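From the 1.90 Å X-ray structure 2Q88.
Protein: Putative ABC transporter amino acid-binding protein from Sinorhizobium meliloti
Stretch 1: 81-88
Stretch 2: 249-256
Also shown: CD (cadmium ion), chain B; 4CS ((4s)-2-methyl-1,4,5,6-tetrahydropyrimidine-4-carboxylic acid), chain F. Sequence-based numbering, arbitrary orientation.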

ATOM      1  N   PHE A  81       2.118   1.565  -3.801  1.00 22.41           N
ATOM      2  CA  PHE A  81       2.101   1.047  -5.158  1.00 22.14           C
ATOM      3  C   PHE A  81       2.994   1.849  -6.104  1.00 22.90           C
ATOM      4  O   PHE A  81       3.061   3.080  -6.005  1.00 22.19           O
ATOM      5  CB  PHE A  81       0.673   1.038  -5.714  1.00 21.75           C
ATOM      6  CG  PHE A  81      -0.289   0.143  -4.966  1.00 21.35           C
ATOM      7  CD1 PHE A  81       0.044  -1.179  -4.655  1.00 20.92           C
ATOM      8  CD2 PHE A  81      -1.579   0.600  -4.660  1.00 21.49           C
ATOM      9  CE1 PHE A  81      -0.876  -2.012  -3.991  1.00 21.38           C
ATOM     10  CE2 PHE A  81      -2.500  -0.232  -3.991  1.00 21.87           C
ATOM     11  CZ  PHE A  81      -2.139  -1.530  -3.666  1.00 22.33           C
ATOM     12  N   MET A  82       3.666   1.144  -7.015  1.00 23.31           N
ATOM     13  CA  MET A  82       4.556   1.774  -7.987  1.00 24.79           C
ATOM     14  C   MET A  82       3.780   2.515  -9.050  1.00 25.40           C
ATOM     15  O   MET A  82       2.813   1.989  -9.598  1.00 25.71           O
ATOM     16  CB  MET A  82       5.438   0.738  -8.674  1.00 24.63           C
ATOM     17  CG  MET A  82       6.322  -0.062  -7.733  1.00 24.29           C
ATOM     18  SD  MET A  82       7.610  -0.919  -8.686  1.00 27.23           S
ATOM     19  CE  MET A  82       8.011  -2.214  -7.535  1.00 23.95           C
ATOM     20  N   LYS A  83       4.239   3.728  -9.344  1.00 26.39           N
ATOM     21  CA  LYS A  83       3.681   4.580 -10.383  1.00 27.03           C
ATOM     22  C   LYS A  83       4.809   5.449 -10.911  1.00 27.30           C
ATOM     23  O   LYS A  83       5.711   5.808 -10.155  1.00 28.04           O
ATOM     24  CB  LYS A  83       2.611   5.512  -9.813  1.00 26.84           C
ATOM     25  CG  LYS A  83       1.381   4.842  -9.262  1.00 29.05           C
ATOM     26  CD  LYS A  83       0.701   5.758  -8.260  1.00 32.08           C
ATOM     27  CE  LYS A  83      -0.022   6.891  -8.946  1.00 34.11           C
ATOM     28  NZ  LYS A  83      -0.777   7.701  -7.949  1.00 37.09           N
ATOM     29  N   PRO A  84       4.755   5.806 -12.189  1.00 27.84           N
ATOM     30  CA  PRO A  84       5.787   6.653 -12.798  1.00 27.80           C
ATOM     31  C   PRO A  84       6.241   7.803 -11.883  1.00 27.82           C
ATOM     32  O   PRO A  84       7.427   7.903 -11.587  1.00 27.51           O
ATOM     33  CB  PRO A  84       5.098   7.165 -14.057  1.00 28.38           C
ATOM     34  CG  PRO A  84       4.227   6.000 -14.470  1.00 27.76           C
ATOM     35  CD  PRO A  84       3.708   5.425 -13.159  1.00 27.47           C
ATOM     36  N   GLU A  85       5.296   8.614 -11.399  1.00 27.90           N
ATOM     37  CA  GLU A  85       5.582   9.744 -10.489  1.00 28.03           C
ATOM     38  C   GLU A  85       6.321   9.367  -9.218  1.00 27.63           C
ATOM     39  O   GLU A  85       7.205  10.093  -8.773  1.00 27.29           O
ATOM     40  CB  GLU A  85       4.302  10.485 -10.097  1.00 28.57           C
ATOM     41  CG  GLU A  85       3.071   9.595 -10.010  1.00 31.69           C
ATOM     42  CD  GLU A  85       2.384   9.475 -11.356  1.00 33.48           C
ATOM     43  OE1 GLU A  85       2.478   8.404 -11.984  1.00 32.70           O
ATOM     44  OE2 GLU A  85       1.764  10.472 -11.795  1.00 37.50           O
ATOM     45  N   ARG A  86       5.924   8.244  -8.617  1.00 26.73           N
ATOM     46  CA  ARG A  86       6.571   7.763  -7.409  1.00 26.58           C
ATOM     47  C   ARG A  86       7.934   7.175  -7.735  1.00 26.96           C
ATOM     48  O   ARG A  86       8.883   7.373  -6.991  1.00 26.19           O
ATOM     49  CB  ARG A  86       5.711   6.709  -6.721  1.00 25.68           C
ATOM     50  CG  ARG A  86       4.367   7.214  -6.228  1.00 25.86           C
ATOM     51  CD  ARG A  86       3.541   6.110  -5.562  1.00 25.76           C
ATOM     52  NE  ARG A  86       2.322   6.640  -4.966  1.00 25.40           N
ATOM     53  CZ  ARG A  86       1.403   5.909  -4.351  1.00 26.63           C
ATOM     54  NH1 ARG A  86       1.537   4.588  -4.257  1.00 24.52           N
ATOM     55  NH2 ARG A  86       0.333   6.507  -3.825  1.00 27.06           N
ATOM     56  N   CYS A  87       8.009   6.448  -8.848  1.00 27.87           N
ATOM     57  CA  CYS A  87       9.256   5.846  -9.318  1.00 29.43           C
ATOM     58  C   CYS A  87      10.356   6.884  -9.558  1.00 29.16           C
ATOM     59  O   CYS A  87      11.536   6.590  -9.372  1.00 29.67           O
ATOM     60  CB  CYS A  87       9.001   5.020 -10.582  1.00 29.78           C
ATOM     61  SG  CYS A  87       7.936   3.598 -10.247  1.00 34.81           S
ATOM     62  N   ALA A  88       9.958   8.095  -9.935  1.00 28.94           N
ATOM     63  CA  ALA A  88      10.895   9.198 -10.150  1.00 29.10           C
ATOM     64  C   ALA A  88      11.459   9.776  -8.849  1.00 28.99           C
ATOM     65  O   ALA A  88      12.502  10.424  -8.867  1.00 29.40           O
ATOM     66  CB  ALA A  88      10.230  10.291 -10.963  1.00 29.23           C
ATOM     67  N   THR A 249       7.826  -6.581 -13.418  1.00 28.75           N
ATOM     68  CA  THR A 249       9.095  -6.000 -12.975  1.00 28.18           C
ATOM     69  C   THR A 249       8.915  -4.544 -12.607  1.00 27.89           C
ATOM     70  O   THR A 249       7.927  -3.921 -12.995  1.00 27.84           O
ATOM     71  CB  THR A 249      10.194  -6.090 -14.063  1.00 28.67           C
ATOM     72  OG1 THR A 249       9.788  -5.334 -15.211  1.00 27.08           O
ATOM     73  CG2 THR A 249      10.378  -7.509 -14.581  1.00 28.87           C
ATOM     74  N   ARG A 250       9.894  -3.997 -11.890  1.00 27.63           N
ATOM     75  CA  ARG A 250       9.882  -2.588 -11.528  1.00 27.74           C
ATOM     76  C   ARG A 250       9.809  -1.701 -12.771  1.00 28.84           C
ATOM     77  O   ARG A 250       9.023  -0.767 -12.809  1.00 28.40           O
ATOM     78  CB  ARG A 250      11.101  -2.234 -10.672  1.00 27.88           C
ATOM     79  CG  ARG A 250      11.134  -0.788 -10.172  1.00 26.95           C
ATOM     80  CD  ARG A 250      12.489  -0.327  -9.635  1.00 27.36           C
ATOM     81  NE  ARG A 250      13.617  -0.695 -10.511  1.00 27.08           N
ATOM     82  CZ  ARG A 250      14.576  -1.562 -10.174  1.00 26.70           C
ATOM     83  NH1 ARG A 250      14.560  -2.157  -8.982  1.00 23.19           N
ATOM     84  NH2 ARG A 250      15.548  -1.837 -11.034  1.00 24.67           N
ATOM     85  N   GLU A 251      10.602  -2.006 -13.798  1.00 29.31           N
ATOM     86  CA  GLU A 251      10.609  -1.136 -14.980  1.00 30.93           C
ATOM     87  C   GLU A 251       9.279  -1.132 -15.741  1.00 31.00           C
ATOM     88  O   GLU A 251       8.850  -0.081 -16.214  1.00 31.59           O
ATOM     89  CB  GLU A 251      11.787  -1.429 -15.907  1.00 31.18           C
ATOM     90  CG  GLU A 251      12.175  -0.208 -16.742  1.00 33.96           C
ATOM     91  CD  GLU A 251      13.008  -0.552 -17.957  1.00 37.73           C
ATOM     92  OE1 GLU A 251      13.627   0.371 -18.544  1.00 41.90           O
ATOM     93  OE2 GLU A 251      13.045  -1.739 -18.346  1.00 39.69           O
ATOM     94  N   LYS A 252       8.609  -2.280 -15.828  1.00 31.70           N
ATOM     95  CA  LYS A 252       7.269  -2.354 -16.448  1.00 32.11           C
ATOM     96  C   LYS A 252       6.186  -1.577 -15.685  1.00 32.17           C
ATOM     97  O   LYS A 252       5.331  -0.926 -16.293  1.00 31.99           O
ATOM     98  CB  LYS A 252       6.823  -3.804 -16.600  1.00 32.44           C
ATOM     99  CG  LYS A 252       7.488  -4.575 -17.732  1.00 33.65           C
ATOM    100  CD  LYS A 252       7.418  -6.071 -17.438  1.00 35.36           C
ATOM    101  CE  LYS A 252       7.467  -6.915 -18.703  1.00 37.90           C
ATOM    102  NZ  LYS A 252       7.262  -8.361 -18.361  1.00 39.40           N
ATOM    103  N   LEU A 253       6.204  -1.671 -14.357  1.00 32.01           N
ATOM    104  CA  LEU A 253       5.226  -0.972 -13.523  1.00 32.22           C
ATOM    105  C   LEU A 253       5.498   0.527 -13.476  1.00 32.54           C
ATOM    106  O   LEU A 253       4.590   1.317 -13.251  1.00 32.10           O
ATOM    107  CB  LEU A 253       5.221  -1.540 -12.101  1.00 32.07           C
ATOM    108  CG  LEU A 253       4.922  -3.026 -11.905  1.00 32.25           C
ATOM    109  CD1 LEU A 253       5.343  -3.443 -10.515  1.00 32.59           C
ATOM    110  CD2 LEU A 253       3.461  -3.333 -12.146  1.00 33.29           C
ATOM    111  N   CYS A 254       6.757   0.903 -13.679  1.00 33.42           N
ATOM    112  CA  CYS A 254       7.191   2.298 -13.625  1.00 34.73           C
ATOM    113  C   CYS A 254       7.187   2.998 -14.984  1.00 35.51           C
ATOM    114  O   CYS A 254       7.384   4.216 -15.057  1.00 35.21           O
ATOM    115  CB  CYS A 254       8.585   2.388 -13.002  1.00 34.73           C
ATOM    116  SG  CYS A 254       8.625   1.973 -11.237  1.00 35.66           S
ATOM    117  N   ALA A 255       6.960   2.235 -16.052  1.00 36.89           N
ATOM    118  CA  ALA A 255       7.031   2.769 -17.415  1.00 38.29           C
ATOM    119  C   ALA A 255       5.915   3.766 -17.721  1.00 39.49           C
ATOM    120  O   ALA A 255       4.822   3.680 -17.154  1.00 39.72           O
ATOM    121  CB  ALA A 255       7.026   1.634 -18.432  1.00 38.07           C
ATOM    122  N   ALA A 256       6.203   4.720 -18.608  1.00 40.78           N
ATOM    123  CA  ALA A 256       5.184   5.618 -19.137  1.00 42.08           C
ATOM    124  C   ALA A 256       4.208   4.786 -19.965  1.00 42.94           C
ATOM    125  O   ALA A 256       4.441   4.526 -21.148  1.00 43.34           O
ATOM    126  CB  ALA A 256       5.822   6.717 -19.980  1.00 42.10           C
TER
HETATM  127 CD    CD B 601      15.489  -1.630 -19.114  0.50 30.83          CD
HETATM  128  O   4CS F 501      -1.399   4.759  -2.578  1.00 22.38           O
HETATM  129  C   4CS F 501      -1.193   3.571  -2.327  1.00 21.89           C
HETATM  130  OXT 4CS F 501      -0.093   3.067  -2.583  1.00 22.40           O
HETATM  131  CA  4CS F 501      -2.302   2.716  -1.729  1.00 21.02           C
HETATM  132  CB  4CS F 501      -3.123   3.446  -0.684  1.00 20.98           C
HETATM  133  CAD 4CS F 501      -4.239   2.530  -0.173  1.00 20.33           C
HETATM  134  NAG 4CS F 501      -3.647   1.266   0.336  1.00 20.20           N
HETATM  135  CAI 4CS F 501      -2.435   0.772  -0.171  1.00 20.63           C
HETATM  136  CAA 4CS F 501      -1.833  -0.531   0.382  1.00 20.18           C
HETATM  137  N   4CS F 501      -1.740   1.475  -1.163  1.00 20.65           N
HETATM  138  O   HOH W   1      16.091  -3.217 -17.293  1.00 25.78           O
HETATM  139  O   HOH W   2      14.631  -2.232 -21.116  1.00 32.86           O
HETATM  140  O   HOH W   3      16.002  -0.657 -18.029  1.00 16.81           O

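A disulfide joins the two stretches covalently: Cys87 SG lies 2.0 Å from Cys254 SG, bonding distance for two sulfurs, and the chi3 torsion of -60° gives the bridge a left-handed twist. Both cysteines adopt the m rotamer, with chi1 of -65° and -69°. CA-to-CB of Cys87 points toward the other stretch, whereas that of Cys254 points sideways, so the two side chains approach the bridge differently despite matching chi1. The link joins residues 167 positions apart in the sequence.

No hydrogen bond crosses between the stretches, and what surrounds the disulfide is packing. Met82 is buried, its CA-to-CB bond points toward the other stretch, and it carries much of this packing. Its SD sits 3.8 Å from Arg250 CG, 3.9 Å from Leu253 CD1 and 4.0 Å from Cys254 SG, reaching residues one helical turn apart. Pro84 meets the backbone of Cys254 and Ala255 instead: its CG is 3.7 Å from Cys254 O and 3.6 Å from Ala255 O. These are contacts of a ring carbon with carbonyl oxygens, and the backbones are close here, with Pro84 CA and Cys254 CA 4.6 Å apart.

Each cysteine also donates a backbone hydrogen bond to the residue four positions earlier. Cys87 N donates to Lys83 O at 2.7 Å, and Cys254 N to Arg250 O at 2.9 Å. Thr249 caps the second helix through a weak bond, Lys252 N to Thr249 OG1 at 3.3 Å.

The CA-to-CB bond of Arg86, next to the bridging cysteine, points sideways, and the end of its side chain leads away, to the ligand. Its NH1 and NH2 donate to 4CS OXT and 4CS O, each at 2.8 Å, a two-pronged grip on the carboxylate, while NH1 also donates to Phe81 O at 2.8 Å. Phe81 N adds a bond to 4CS OXT at 2.9 Å.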